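Local coordinates for dihydrodipicolinate synthase family protein (Sinorhizobium meliloti, PDB 4DNH) that is of unknown function but adopts a TIM-barrel fold and may be related to dihydrodipicolinate synthase-like enzymes, at residues Arg68-Glu80 with Ser103-Cys117. Sequence-based numbering, arbitrary orientation.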
loop_
_atom_site.group_PDB
_atom_site.type_symbol
_atom_site.label_atom_id
_atom_site.label_comp_id
_atom_site.label_asym_id
_atom_site.label_seq_id
_atom_site.Cartn_x
_atom_site.Cartn_y
_atom_site.Cartn_z
ATOM N N ARG A 68 -11.329 5.136 -3.812
ATOM C CA ARG A 68 -11.658 4.977 -2.398
ATOM C C ARG A 68 -13.071 4.405 -2.166
ATOM O O ARG A 68 -13.256 3.531 -1.311
ATOM C CB ARG A 68 -11.483 6.294 -1.656
ATOM C CG ARG A 68 -10.036 6.608 -1.308
ATOM C CD ARG A 68 -9.326 7.360 -2.421
ATOM N NE ARG A 68 -7.872 7.337 -2.233
ATOM C CZ ARG A 68 -6.973 7.010 -3.164
ATOM N NH1 ARG A 68 -7.369 6.683 -4.399
ATOM N NH2 ARG A 68 -5.668 7.010 -2.848
ATOM N N HIS A 69 -14.060 4.869 -2.932
ATOM C CA HIS A 69 -15.434 4.359 -2.787
ATOM C C HIS A 69 -15.553 2.916 -3.181
ATOM O O HIS A 69 -16.277 2.137 -2.526
ATOM C CB HIS A 69 -16.454 5.215 -3.548
ATOM C CG HIS A 69 -16.690 6.572 -2.931
ATOM N ND1 HIS A 69 -17.475 6.752 -1.846
ATOM C CD2 HIS A 69 -16.206 7.833 -3.279
ATOM C CE1 HIS A 69 -17.500 8.061 -1.521
ATOM N NE2 HIS A 69 -16.721 8.723 -2.398
ATOM N N ARG A 70 -14.840 2.536 -4.238
ATOM C CA ARG A 70 -14.743 1.134 -4.648
ATOM C C ARG A 70 -14.217 0.276 -3.499
ATOM O O ARG A 70 -14.735 -0.830 -3.251
ATOM C CB ARG A 70 -13.828 0.989 -5.871
ATOM C CG ARG A 70 -13.828 -0.378 -6.538
ATOM C CD ARG A 70 -12.815 -0.381 -7.676
ATOM N NE ARG A 70 -12.254 -1.695 -8.022
ATOM C CZ ARG A 70 -12.870 -2.605 -8.780
ATOM N NH1 ARG A 70 -14.100 -2.364 -9.259
ATOM N NH2 ARG A 70 -12.264 -3.764 -9.047
ATOM N N LEU A 71 -13.204 0.785 -2.791
ATOM C CA LEU A 71 -12.615 0.026 -1.679
ATOM C C LEU A 71 -13.588 -0.057 -0.520
ATOM O O LEU A 71 -13.818 -1.130 0.021
ATOM C CB LEU A 71 -11.255 0.579 -1.213
ATOM C CG LEU A 71 -10.047 0.493 -2.149
ATOM C CD1 LEU A 71 -8.851 1.207 -1.523
ATOM C CD2 LEU A 71 -9.678 -0.937 -2.507
ATOM N N TRP A 72 -14.166 1.074 -0.141
ATOM C CA TRP A 72 -15.188 1.059 0.909
ATOM C C TRP A 72 -16.333 0.144 0.596
ATOM O O TRP A 72 -16.789 -0.558 1.493
ATOM C CB TRP A 72 -15.650 2.453 1.254
ATOM C CG TRP A 72 -14.561 3.270 1.900
ATOM C CD1 TRP A 72 -13.616 2.840 2.829
ATOM C CD2 TRP A 72 -14.271 4.698 1.695
ATOM N NE1 TRP A 72 -12.790 3.870 3.200
ATOM C CE2 TRP A 72 -13.123 5.011 2.561
ATOM C CE3 TRP A 72 -14.826 5.717 0.912
ATOM C CZ2 TRP A 72 -12.575 6.288 2.624
ATOM C CZ3 TRP A 72 -14.260 6.999 0.981
ATOM C CH2 TRP A 72 -13.159 7.274 1.817
ATOM N N ASP A 73 -16.758 0.106 -0.673
ATOM C CA ASP A 73 -17.870 -0.766 -1.143
ATOM C C ASP A 73 -17.593 -2.232 -0.894
ATOM O O ASP A 73 -18.507 -2.993 -0.586
ATOM C CB ASP A 73 -18.118 -0.613 -2.653
ATOM C CG ASP A 73 -18.841 0.679 -3.017
ATOM O OD1 ASP A 73 -19.343 1.380 -2.115
ATOM O OD2 ASP A 73 -18.896 0.999 -4.226
ATOM N N LEU A 74 -16.327 -2.619 -1.051
ATOM C CA LEU A 74 -15.900 -3.998 -0.866
ATOM C C LEU A 74 -15.589 -4.321 0.598
ATOM O O LEU A 74 -15.205 -5.453 0.926
ATOM C CB LEU A 74 -14.692 -4.309 -1.752
ATOM C CG LEU A 74 -14.923 -4.293 -3.270
ATOM C CD1 LEU A 74 -13.592 -4.236 -3.994
ATOM C CD2 LEU A 74 -15.729 -5.480 -3.777
ATOM N N GLY A 75 -15.751 -3.329 1.470
ATOM C CA GLY A 75 -15.533 -3.519 2.896
ATOM C C GLY A 75 -14.117 -3.276 3.364
ATOM O O GLY A 75 -13.856 -3.340 4.564
ATOM N N LEU A 76 -13.205 -2.997 2.428
ATOM C CA LEU A 76 -11.791 -2.774 2.758
ATOM C C LEU A 76 -11.614 -1.382 3.308
ATOM O O LEU A 76 -12.319 -0.460 2.902
ATOM C CB LEU A 76 -10.910 -2.953 1.515
ATOM C CG LEU A 76 -11.025 -4.323 0.837
ATOM C CD1 LEU A 76 -10.338 -4.333 -0.515
ATOM C CD2 LEU A 76 -10.432 -5.397 1.721
ATOM N N GLY A 77 -10.702 -1.217 4.254
ATOM C CA GLY A 77 -10.363 0.130 4.718
ATOM C C GLY A 77 -9.421 0.813 3.736
ATOM O O GLY A 77 -8.828 0.161 2.866
ATOM N N VAL A 78 -9.263 2.119 3.884
ATOM C CA VAL A 78 -8.378 2.872 3.025
ATOM C C VAL A 78 -7.218 3.458 3.849
ATOM O O VAL A 78 -7.438 4.129 4.877
ATOM C CB VAL A 78 -9.161 3.986 2.271
ATOM C CG1 VAL A 78 -8.220 5.048 1.709
ATOM C CG2 VAL A 78 -10.017 3.391 1.155
ATOM N N ALA A 79 -5.992 3.199 3.399
ATOM C CA ALA A 79 -4.785 3.800 3.974
ATOM C C ALA A 79 -4.328 4.905 3.031
ATOM O O ALA A 79 -3.820 4.605 1.945
ATOM C CB ALA A 79 -3.686 2.757 4.114
ATOM N N GLU A 80 -4.496 6.166 3.431
ATOM C CA GLU A 80 -4.336 7.257 2.485
ATOM C C GLU A 80 -2.994 7.917 2.446
ATOM O O GLU A 80 -2.332 8.108 3.478
ATOM C CB GLU A 80 -5.367 8.360 2.690
ATOM C CG GLU A 80 -6.555 8.255 1.758
ATOM C CD GLU A 80 -6.217 8.379 0.289
ATOM O OE1 GLU A 80 -5.057 8.154 -0.145
ATOM O OE2 GLU A 80 -7.160 8.674 -0.448
ATOM N N SER A 103 -10.358 12.843 0.966
ATOM C CA SER A 103 -10.756 11.488 1.376
ATOM C C SER A 103 -11.505 11.422 2.716
ATOM O O SER A 103 -12.518 10.724 2.822
ATOM C CB SER A 103 -9.561 10.546 1.394
ATOM O OG SER A 103 -9.261 10.134 0.079
ATOM N N LEU A 104 -11.019 12.152 3.720
ATOM C CA LEU A 104 -11.731 12.261 4.992
ATOM C C LEU A 104 -13.142 12.779 4.768
ATOM O O LEU A 104 -14.101 12.222 5.312
ATOM C CB LEU A 104 -10.951 13.105 6.017
ATOM C CG LEU A 104 -9.679 12.385 6.522
ATOM C CD1 LEU A 104 -8.765 13.309 7.305
ATOM C CD2 LEU A 104 -10.009 11.141 7.347
ATOM N N ALA A 105 -13.272 13.804 3.922
ATOM C CA ALA A 105 -14.583 14.380 3.616
ATOM C C ALA A 105 -15.468 13.368 2.907
ATOM O O ALA A 105 -16.651 13.302 3.193
ATOM C CB ALA A 105 -14.455 15.657 2.804
ATOM N N GLU A 106 -14.905 12.562 2.006
ATOM C CA GLU A 106 -15.705 11.513 1.361
ATOM C C GLU A 106 -16.168 10.509 2.405
ATOM O O GLU A 106 -17.346 10.157 2.435
ATOM C CB GLU A 106 -14.942 10.783 0.246
ATOM C CG GLU A 106 -14.726 11.572 -1.035
ATOM C CD GLU A 106 -16.002 12.110 -1.653
ATOM O OE1 GLU A 106 -16.997 11.363 -1.756
ATOM O OE2 GLU A 106 -16.004 13.291 -2.041
ATOM N N ALA A 107 -15.240 10.088 3.265
ATOM C CA ALA A 107 -15.483 9.106 4.331
ATOM C C ALA A 107 -16.657 9.454 5.242
ATOM O O ALA A 107 -17.545 8.626 5.459
ATOM C CB ALA A 107 -14.224 8.912 5.166
ATOM N N ARG A 108 -16.649 10.672 5.785
ATOM C CA ARG A 108 -17.729 11.136 6.645
ATOM C C ARG A 108 -19.081 11.120 5.916
ATOM O O ARG A 108 -20.141 11.174 6.556
ATOM C CB ARG A 108 -17.441 12.541 7.175
ATOM C CG ARG A 108 -16.297 12.634 8.174
ATOM C CD ARG A 108 -16.213 14.044 8.758
ATOM N NE ARG A 108 -16.098 15.072 7.720
ATOM C CZ ARG A 108 -14.947 15.540 7.235
ATOM N NH1 ARG A 108 -13.780 15.095 7.695
ATOM N NH2 ARG A 108 -14.960 16.462 6.282
ATOM N N GLY A 109 -19.026 11.054 4.584
ATOM C CA GLY A 109 -20.209 10.986 3.739
ATOM C C GLY A 109 -20.776 9.592 3.571
ATOM O O GLY A 109 -21.715 9.395 2.818
ATOM N N ARG A 110 -20.216 8.631 4.291
ATOM C CA ARG A 110 -20.589 7.230 4.158
ATOM C C ARG A 110 -20.745 6.628 5.540
ATOM O O ARG A 110 -20.008 7.010 6.448
ATOM C CB ARG A 110 -19.480 6.451 3.461
ATOM C CG ARG A 110 -19.466 6.520 1.949
ATOM C CD ARG A 110 -18.318 5.645 1.446
ATOM N NE ARG A 110 -18.683 4.228 1.397
ATOM C CZ ARG A 110 -18.782 3.515 0.274
ATOM N NH1 ARG A 110 -18.506 4.061 -0.903
ATOM N NH2 ARG A 110 -19.145 2.239 0.332
ATOM N N PRO A 111 -21.698 5.687 5.713
ATOM C CA PRO A 111 -21.748 5.007 7.009
ATOM C C PRO A 111 -20.563 4.062 7.227
ATOM O O PRO A 111 -20.137 3.902 8.362
ATOM C CB PRO A 111 -23.073 4.237 6.967
ATOM C CG PRO A 111 -23.402 4.110 5.529
ATOM C CD PRO A 111 -22.835 5.323 4.851
ATOM N N ASP A 112 -20.022 3.485 6.148
ATOM C CA ASP A 112 -19.029 2.399 6.253
ATOM C C ASP A 112 -17.673 2.700 5.620
ATOM O O ASP A 112 -17.235 1.999 4.713
ATOM C CB ASP A 112 -19.603 1.077 5.695
ATOM C CG ASP A 112 -19.755 1.066 4.146
ATOM O OD1 ASP A 112 -19.659 2.127 3.479
ATOM O OD2 ASP A 112 -19.977 -0.042 3.600
ATOM N N ALA A 113 -16.998 3.731 6.104
ATOM C CA ALA A 113 -15.720 4.106 5.533
ATOM C C ALA A 113 -14.588 4.136 6.562
ATOM O O ALA A 113 -14.468 5.096 7.331
ATOM C CB ALA A 113 -15.837 5.444 4.817
ATOM N N LEU A 114 -13.764 3.086 6.568
ATOM C CA LEU A 114 -12.598 3.027 7.439
ATOM C C LEU A 114 -11.387 3.604 6.690
ATOM O O LEU A 114 -11.140 3.287 5.524
ATOM C CB LEU A 114 -12.341 1.592 7.893
ATOM C CG LEU A 114 -10.980 1.193 8.505
ATOM C CD1 LEU A 114 -10.841 1.637 9.959
ATOM C CD2 LEU A 114 -10.780 -0.317 8.394
ATOM N N ILE A 115 -10.633 4.456 7.369
ATOM C CA ILE A 115 -9.592 5.242 6.741
ATOM C C ILE A 115 -8.615 5.714 7.801
ATOM O O ILE A 115 -9.004 6.056 8.921
ATOM C CB ILE A 115 -10.176 6.433 5.907
ATOM C CG1 ILE A 115 -9.060 7.335 5.372
ATOM C CG2 ILE A 115 -11.211 7.235 6.708
ATOM C CD1 ILE A 115 -9.419 8.067 4.103
ATOM N N ALA A 116 -7.336 5.702 7.440
ATOM C CA ALA A 116 -6.278 6.206 8.292
ATOM C C ALA A 116 -5.254 6.841 7.376
ATOM O O ALA A 116 -5.031 6.368 6.251
ATOM C CB ALA A 116 -5.659 5.081 9.116
ATOM N N CYS A 117 -4.611 7.889 7.871
ATOM C CA CYS A 117 -3.889 8.808 7.022
ATOM C C CYS A 117 -2.428 8.870 7.365
ATOM O O CYS A 117 -2.074 9.100 8.524
ATOM C CB CYS A 117 -4.500 10.193 7.170
ATOM S SG CYS A 117 -6.281 10.157 6.890
#
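Strands 77-80 and 115-117 run parallel with their axes 4.8 Å apart, Val78 N bonding to Leu114 O, Ala116 N to Val78 O and Glu80 N to Ala116 O, while helices 68-73 and 103-108 cross at -40° on the outer side of the pair. Trp72 fills the space between these layers. Its NE1 donates to Leu114 O (2.9 Å), approaching from above the carbonyl plane, on the face opposite to that used by Val78 N, so that one oxygen serves both the indole and the sheet. With the indole held in this way, the methyl of Ala113 makes a CH-pi contact 3.5 Å from the centroid of the five-membered ring, Val78 CG2 lies over the opposite face, and Ile115 CD1 meets the edge at CZ2. Arg110, bent at chi3 (82°), folds its guanidinium over Trp72 CB. Its NH2 makes a salt bridge to Asp73 OD1 (2.6 Å), NH1 donates in plane to His69 ND1 (3.0 Å), and NE and NH2 together grip Asp112 OD1. With ND1 accepting from Arg110, His69 NE2 donates to Glu106 OE1 (2.7 Å), ring and carboxylate standing 75° apart. A leucine in place of Arg110 would probably leave Asp73 and Asp112 without their shared positive partner and His69 freer to turn. Deeper in, Ser103 OG donates to Glu80 OE2 (2.6 Å), a carboxylate also salt-bridged by Arg68. The arrangement exemplifies the beta-alpha-beta crossover of a TIM barrel: helix 93-108 links adjacent parallel strands and packs outside them beside helix 61-73.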